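Local coordinates for VgrG protein (Vibrio cholerae, PDB 4DTH) that covalently cross-links actin as a bacterial toxin domain, probably using the ATP that it binds together with magnesium ions, at residues 55-60 / 108-113; 96-101 / 357-362. All coordinates share one frame; numbering follows the deposited sequence.

In the fold
Three of the four segments come from elements that follow one another in the chain, strand 56-68, strand 85-97 and helix 101-124; the fourth, 357-362, comes from a loop after strand 343-352. The contact centres are about 15 Å apart. Contact 1 packs the middle of the helix on strand 56-68; contact 2 brings 357-362 against the turn that leads from strand 85-97 into that helix. They meet at K108, whose NZ lies 2.7 Å from S361 O, a probable hydrogen bond. ATP lies about 8 Å from the side chain of F58 and about 7 Å from that of M98, near but not touching. E90, on strand 85-97, binds a magnesium ion together with E28.

Contact 1: 55-60 / 108-113; sequences DALFML and KQAMLW. With SO4 (sulfate ion), chain H.
L57 and F58 of strand 56-60 face A110 and M111 of helix 108-113, where the short axes come within 8.5 Å and cross at -41°. The nearest alpha carbons are L57 CA and A110 CA, 7.5 Å apart. Two consecutive strand residues can point at the helix because L57 and F58 form a classic beta bulge opposite V49 of strand 45-51. The small A110 lets the two elements come close: its CB lies 3.7 Å from L57 CD1 and 3.6 Å from F58 CE2, meeting the phenyl ring at its edge and in its plane. The same edge rests on the A110-M111 peptide, with F58 CE2 3.5 Å from M111 N. M111 works differently. Its extended chain runs across one face of the ring in the direction opposite to F58, putting CG 3.8 Å from the ring centroid in a CH-pi contact set off toward the rim. The sulfur stands above this face at a distance, SD 5.0 Å from the F58 centroid, a Met-aromatic contact, and the terminal CE ends near F58 CB. The F58 ring reaches the helix with CG between the backbone N and the carbonyl carbon (chi1 66°), and L91, V49 and L114 pack around it as well. W113 has its indole NH turned elsewhere: NE1 donates an almost straight hydrogen bond (170°) to O4 of a sulfate, at 2.9 Å. H117 ND1 and E136 N also hold this ion, probably from the crystallisation liquor. The side-chain contacts between strand and helix are thus apolar and buried, and their stability must come from dispersion and burial of hydrocarbon, while W113 NE1 and K108 NZ find partners away from the strand.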
loop_
_atom_site.group_PDB
_atom_site.type_symbol
_atom_site.label_atom_id
_atom_site.label_comp_id
_atom_site.label_asym_id
_atom_site.label_seq_id
_atom_site.Cartn_x
_atom_site.Cartn_y
_atom_site.Cartn_z
ATOM N N ASP A 55 8.096 -7.616 -19.750
ATOM C CA ASP A 55 7.616 -7.746 -18.362
ATOM C C ASP A 55 7.499 -6.372 -17.704
ATOM O O ASP A 55 8.506 -5.671 -17.592
ATOM C CB ASP A 55 8.572 -8.607 -17.515
ATOM C CG ASP A 55 8.999 -9.923 -18.139
ATOM O OD1 ASP A 55 8.110 -10.747 -18.454
ATOM O OD2 ASP A 55 10.224 -10.144 -18.272
ATOM N N ALA A 56 6.290 -6.002 -17.253
ATOM C CA ALA A 56 6.043 -4.729 -16.566
ATOM C C ALA A 56 6.769 -4.722 -15.206
ATOM O O ALA A 56 6.599 -5.651 -14.408
ATOM C CB ALA A 56 4.548 -4.515 -16.389
ATOM N N LEU A 57 7.626 -3.708 -14.976
ATOM C CA LEU A 57 8.433 -3.611 -13.750
ATOM C C LEU A 57 7.878 -2.634 -12.726
ATOM O O LEU A 57 7.788 -2.974 -11.543
ATOM C CB LEU A 57 9.898 -3.294 -14.094
ATOM C CG LEU A 57 10.587 -4.285 -15.059
ATOM C CD1 LEU A 57 11.917 -3.741 -15.527
ATOM C CD2 LEU A 57 10.751 -5.690 -14.424
ATOM N N PHE A 58 7.509 -1.428 -13.165
ATOM C CA PHE A 58 6.930 -0.429 -12.270
ATOM C C PHE A 58 6.128 0.626 -12.996
ATOM O O PHE A 58 6.336 0.870 -14.189
ATOM C CB PHE A 58 7.983 0.208 -11.341
ATOM C CG PHE A 58 9.037 1.034 -12.039
ATOM C CD1 PHE A 58 8.823 2.382 -12.303
ATOM C CD2 PHE A 58 10.264 0.477 -12.379
ATOM C CE1 PHE A 58 9.799 3.148 -12.947
ATOM C CE2 PHE A 58 11.246 1.244 -13.007
ATOM C CZ PHE A 58 11.016 2.582 -13.272
ATOM N N MET A 59 5.236 1.280 -12.262
ATOM C CA MET A 59 4.410 2.347 -12.804
ATOM C C MET A 59 4.991 3.703 -12.437
ATOM O O MET A 59 5.585 3.863 -11.372
ATOM C CB MET A 59 2.985 2.260 -12.218
ATOM C CG MET A 59 2.226 1.015 -12.602
ATOM S SD MET A 59 0.676 1.014 -11.696
ATOM C CE MET A 59 -0.053 -0.475 -12.261
ATOM N N LEU A 60 4.756 4.694 -13.293
ATOM C CA LEU A 60 5.116 6.086 -13.023
ATOM C C LEU A 60 3.823 6.746 -12.582
ATOM O O LEU A 60 2.834 6.738 -13.329
ATOM C CB LEU A 60 5.664 6.765 -14.289
ATOM C CG LEU A 60 7.159 6.564 -14.550
ATOM C CD1 LEU A 60 7.438 5.220 -15.174
ATOM C CD2 LEU A 60 7.674 7.643 -15.452
ATOM N N LYS A 108 14.792 -2.867 -8.981
ATOM C CA LYS A 108 15.717 -1.908 -8.363
ATOM C C LYS A 108 16.572 -1.230 -9.425
ATOM O O LYS A 108 16.694 -0.005 -9.429
ATOM C CB LYS A 108 16.613 -2.618 -7.342
ATOM C CG LYS A 108 15.872 -3.050 -6.060
ATOM C CD LYS A 108 16.647 -4.148 -5.308
ATOM C CE LYS A 108 18.005 -3.674 -4.819
ATOM N NZ LYS A 108 18.727 -4.741 -4.075
ATOM N N GLN A 109 17.151 -2.035 -10.339
ATOM C CA GLN A 109 18.005 -1.528 -11.414
ATOM C C GLN A 109 17.245 -0.612 -12.376
ATOM O O GLN A 109 17.773 0.444 -12.767
ATOM C CB GLN A 109 18.700 -2.692 -12.142
ATOM C CG GLN A 109 19.799 -3.311 -11.274
ATOM C CD GLN A 109 20.327 -4.609 -11.825
ATOM O OE1 GLN A 109 19.703 -5.667 -11.703
ATOM N NE2 GLN A 109 21.525 -4.569 -12.381
ATOM N N ALA A 110 15.995 -0.999 -12.737
ATOM C CA ALA A 110 15.157 -0.196 -13.641
ATOM C C ALA A 110 14.787 1.145 -13.005
ATOM O O ALA A 110 14.767 2.163 -13.694
ATOM C CB ALA A 110 13.902 -0.965 -14.018
ATOM N N MET A 111 14.527 1.154 -11.684
ATOM C CA MET A 111 14.214 2.401 -10.977
ATOM C C MET A 111 15.423 3.317 -10.921
ATOM O O MET A 111 15.280 4.521 -11.159
ATOM C CB MET A 111 13.691 2.109 -9.575
ATOM C CG MET A 111 12.270 1.598 -9.588
ATOM S SD MET A 111 11.598 1.505 -7.927
ATOM C CE MET A 111 9.951 0.858 -8.295
ATOM N N LEU A 112 16.613 2.753 -10.646
ATOM C CA LEU A 112 17.854 3.537 -10.606
ATOM C C LEU A 112 18.184 4.083 -11.986
ATOM O O LEU A 112 18.574 5.248 -12.093
ATOM C CB LEU A 112 19.028 2.743 -10.027
ATOM C CG LEU A 112 18.940 2.437 -8.529
ATOM C CD1 LEU A 112 19.881 1.306 -8.160
ATOM C CD2 LEU A 112 19.198 3.689 -7.675
ATOM N N TRP A 113 17.948 3.282 -13.040
ATOM C CA TRP A 113 18.162 3.728 -14.420
ATOM C C TRP A 113 17.225 4.909 -14.712
ATOM O O TRP A 113 17.666 5.912 -15.277
ATOM C CB TRP A 113 17.922 2.601 -15.455
ATOM C CG TRP A 113 17.763 3.163 -16.847
ATOM C CD1 TRP A 113 18.752 3.690 -17.626
ATOM C CD2 TRP A 113 16.527 3.454 -17.517
ATOM N NE1 TRP A 113 18.211 4.259 -18.757
ATOM C CE2 TRP A 113 16.848 4.137 -18.712
ATOM C CE3 TRP A 113 15.175 3.203 -17.223
ATOM C CZ2 TRP A 113 15.872 4.552 -19.621
ATOM C CZ3 TRP A 113 14.208 3.612 -18.127
ATOM C CH2 TRP A 113 14.563 4.255 -19.323
HETATM S S SO4 H . 19.116 6.552 -21.514
HETATM O O1 SO4 H . 20.162 7.300 -22.206
HETATM O O2 SO4 H . 18.668 7.301 -20.318
HETATM O O3 SO4 H . 17.980 6.383 -22.416
HETATM O O4 SO4 H . 19.652 5.238 -21.096
#

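Contact 2: 96-101 / 357-362; sequences CEMDDK and NELQSY
Y362 and M98 meet through a single hydrogen bond and a small apolar cluster, and these make up the tight part of the contact. The phenol OH donates to the carbonyl M98 O at 2.8 Å. It comes from above the carbonyl plane, 39° out of it, while the oxygen itself sits at the edge of the tyrosine ring and in the ring plane. The methionine side chain crosses the phenol at about a right angle, and its bend at the last torsion (chi3 92°) brings CE to 3.6 Å from Y362 OH. The same methyl reaches L359 CD2 at 3.8 Å, so it touches both L359 and Y362. I25 packs on both M98 and Y362; V104 packs on the tyrosine and L194 on L359.

Away from this cluster the flanking D99, K101, N357, E358 and S361 take no part and are exposed, and D99 turns to a salt bridge with K22.

M98 and D99 are the central residues of a type I turn from E97 to D100, closed by D100 N to E97 O at 3.1 Å. D100 is then the N-cap of helix 101-124, its OD1 accepting from A103 N. The arrangement is a type I turn followed by an N-capped helix start, joining strand 85-97 to helix 101-124 near the ATP site, to which Y362, from late in the actin cross-linking domain, adds one hydrogen bond.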
loop_
_atom_site.group_PDB
_atom_site.type_symbol
_atom_site.label_atom_id
_atom_site.label_comp_id
_atom_site.label_asym_id
_atom_site.label_seq_id
_atom_site.Cartn_x
_atom_site.Cartn_y
_atom_site.Cartn_z
ATOM N N CYS A 96 6.068 -8.963 -7.384
ATOM C CA CYS A 96 6.773 -10.160 -7.824
ATOM C C CYS A 96 6.841 -11.137 -6.665
ATOM O O CYS A 96 6.470 -10.784 -5.542
ATOM C CB CYS A 96 8.163 -9.828 -8.370
ATOM S SG CYS A 96 9.320 -9.157 -7.143
ATOM N N GLU A 97 7.285 -12.375 -6.929
ATOM C CA GLU A 97 7.446 -13.355 -5.867
ATOM C C GLU A 97 8.576 -12.880 -4.963
ATOM O O GLU A 97 9.594 -12.394 -5.456
ATOM C CB GLU A 97 7.772 -14.740 -6.449
ATOM C CG GLU A 97 6.692 -15.253 -7.391
ATOM C CD GLU A 97 7.062 -16.463 -8.228
ATOM O OE1 GLU A 97 6.458 -16.630 -9.310
ATOM O OE2 GLU A 97 7.937 -17.249 -7.799
ATOM N N MET A 98 8.375 -12.967 -3.639
ATOM C CA MET A 98 9.355 -12.525 -2.642
ATOM C C MET A 98 10.719 -13.176 -2.769
ATOM O O MET A 98 11.723 -12.531 -2.495
ATOM C CB MET A 98 8.821 -12.752 -1.226
ATOM C CG MET A 98 8.052 -11.609 -0.716
ATOM S SD MET A 98 7.856 -11.687 1.068
ATOM C CE MET A 98 9.260 -10.760 1.590
ATOM N N ASP A 99 10.758 -14.445 -3.189
ATOM C CA ASP A 99 12.010 -15.180 -3.343
ATOM C C ASP A 99 12.549 -15.159 -4.788
ATOM O O ASP A 99 13.474 -15.911 -5.113
ATOM C CB ASP A 99 11.856 -16.614 -2.801
ATOM C CG ASP A 99 10.777 -17.457 -3.457
ATOM O OD1 ASP A 99 10.152 -16.981 -4.435
ATOM O OD2 ASP A 99 10.559 -18.591 -2.996
ATOM N N ASP A 100 11.968 -14.306 -5.656
ATOM C CA ASP A 100 12.421 -14.200 -7.044
ATOM C C ASP A 100 13.480 -13.097 -7.109
ATOM O O ASP A 100 13.168 -11.932 -7.357
ATOM C CB ASP A 100 11.242 -13.977 -8.017
ATOM C CG ASP A 100 11.604 -13.997 -9.495
ATOM O OD1 ASP A 100 12.797 -13.811 -9.823
ATOM O OD2 ASP A 100 10.681 -14.099 -10.326
ATOM N N LYS A 101 14.737 -13.483 -6.860
ATOM C CA LYS A 101 15.886 -12.572 -6.839
ATOM C C LYS A 101 16.041 -11.724 -8.096
ATOM O O LYS A 101 16.238 -10.507 -7.982
ATOM C CB LYS A 101 17.182 -13.339 -6.558
ATOM C CG LYS A 101 17.327 -13.799 -5.122
ATOM C CD LYS A 101 18.646 -14.510 -4.975
ATOM C CE LYS A 101 18.780 -15.226 -3.663
ATOM N NZ LYS A 101 19.707 -16.378 -3.779
ATOM N N ASN A 357 14.714 -3.484 8.438
ATOM C CA ASN A 357 16.013 -4.035 8.025
ATOM C C ASN A 357 15.877 -5.309 7.185
ATOM O O ASN A 357 16.576 -5.447 6.179
ATOM C CB ASN A 357 16.913 -4.286 9.241
ATOM C CG ASN A 357 17.260 -3.047 10.033
ATOM O OD1 ASN A 357 17.102 -3.005 11.258
ATOM N ND2 ASN A 357 17.743 -2.012 9.361
ATOM N N GLU A 358 14.935 -6.200 7.562
ATOM C CA GLU A 358 14.647 -7.468 6.876
ATOM C C GLU A 358 14.236 -7.297 5.395
ATOM O O GLU A 358 14.417 -8.219 4.602
ATOM C CB GLU A 358 13.549 -8.252 7.618
ATOM C CG GLU A 358 13.931 -8.696 9.023
ATOM C CD GLU A 358 13.514 -7.770 10.150
ATOM O OE1 GLU A 358 13.482 -6.534 9.946
ATOM O OE2 GLU A 358 13.254 -8.287 11.260
ATOM N N LEU A 359 13.668 -6.136 5.035
ATOM C CA LEU A 359 13.186 -5.897 3.675
ATOM C C LEU A 359 13.968 -4.846 2.893
ATOM O O LEU A 359 13.610 -4.573 1.742
ATOM C CB LEU A 359 11.678 -5.562 3.672
ATOM C CG LEU A 359 10.712 -6.577 4.313
ATOM C CD1 LEU A 359 9.310 -6.054 4.260
ATOM C CD2 LEU A 359 10.772 -7.942 3.629
ATOM N N GLN A 360 15.026 -4.259 3.490
ATOM C CA GLN A 360 15.827 -3.228 2.808
ATOM C C GLN A 360 16.429 -3.654 1.473
ATOM O O GLN A 360 16.563 -2.811 0.579
ATOM C CB GLN A 360 16.917 -2.652 3.708
ATOM C CG GLN A 360 16.370 -1.660 4.722
ATOM C CD GLN A 360 16.026 -0.279 4.151
ATOM O OE1 GLN A 360 16.266 0.056 2.982
ATOM N NE2 GLN A 360 15.476 0.554 5.009
ATOM N N SER A 361 16.779 -4.969 1.352
ATOM C CA SER A 361 17.380 -5.517 0.137
ATOM C C SER A 361 16.433 -5.440 -1.083
ATOM O O SER A 361 16.901 -5.540 -2.218
ATOM C CB SER A 361 17.848 -6.951 0.372
ATOM O OG SER A 361 16.747 -7.795 0.675
ATOM N N TYR A 362 15.111 -5.252 -0.855
ATOM C CA TYR A 362 14.113 -5.159 -1.930
ATOM C C TYR A 362 14.026 -3.736 -2.503
ATOM O O TYR A 362 13.380 -3.525 -3.529
ATOM C CB TYR A 362 12.727 -5.582 -1.399
ATOM C CG TYR A 362 12.639 -7.057 -1.053
ATOM C CD1 TYR A 362 12.284 -7.997 -2.015
ATOM C CD2 TYR A 362 12.902 -7.507 0.237
ATOM C CE1 TYR A 362 12.211 -9.356 -1.707
ATOM C CE2 TYR A 362 12.823 -8.866 0.562
ATOM C CZ TYR A 362 12.475 -9.785 -0.416
ATOM O OH TYR A 362 12.400 -11.123 -0.118
#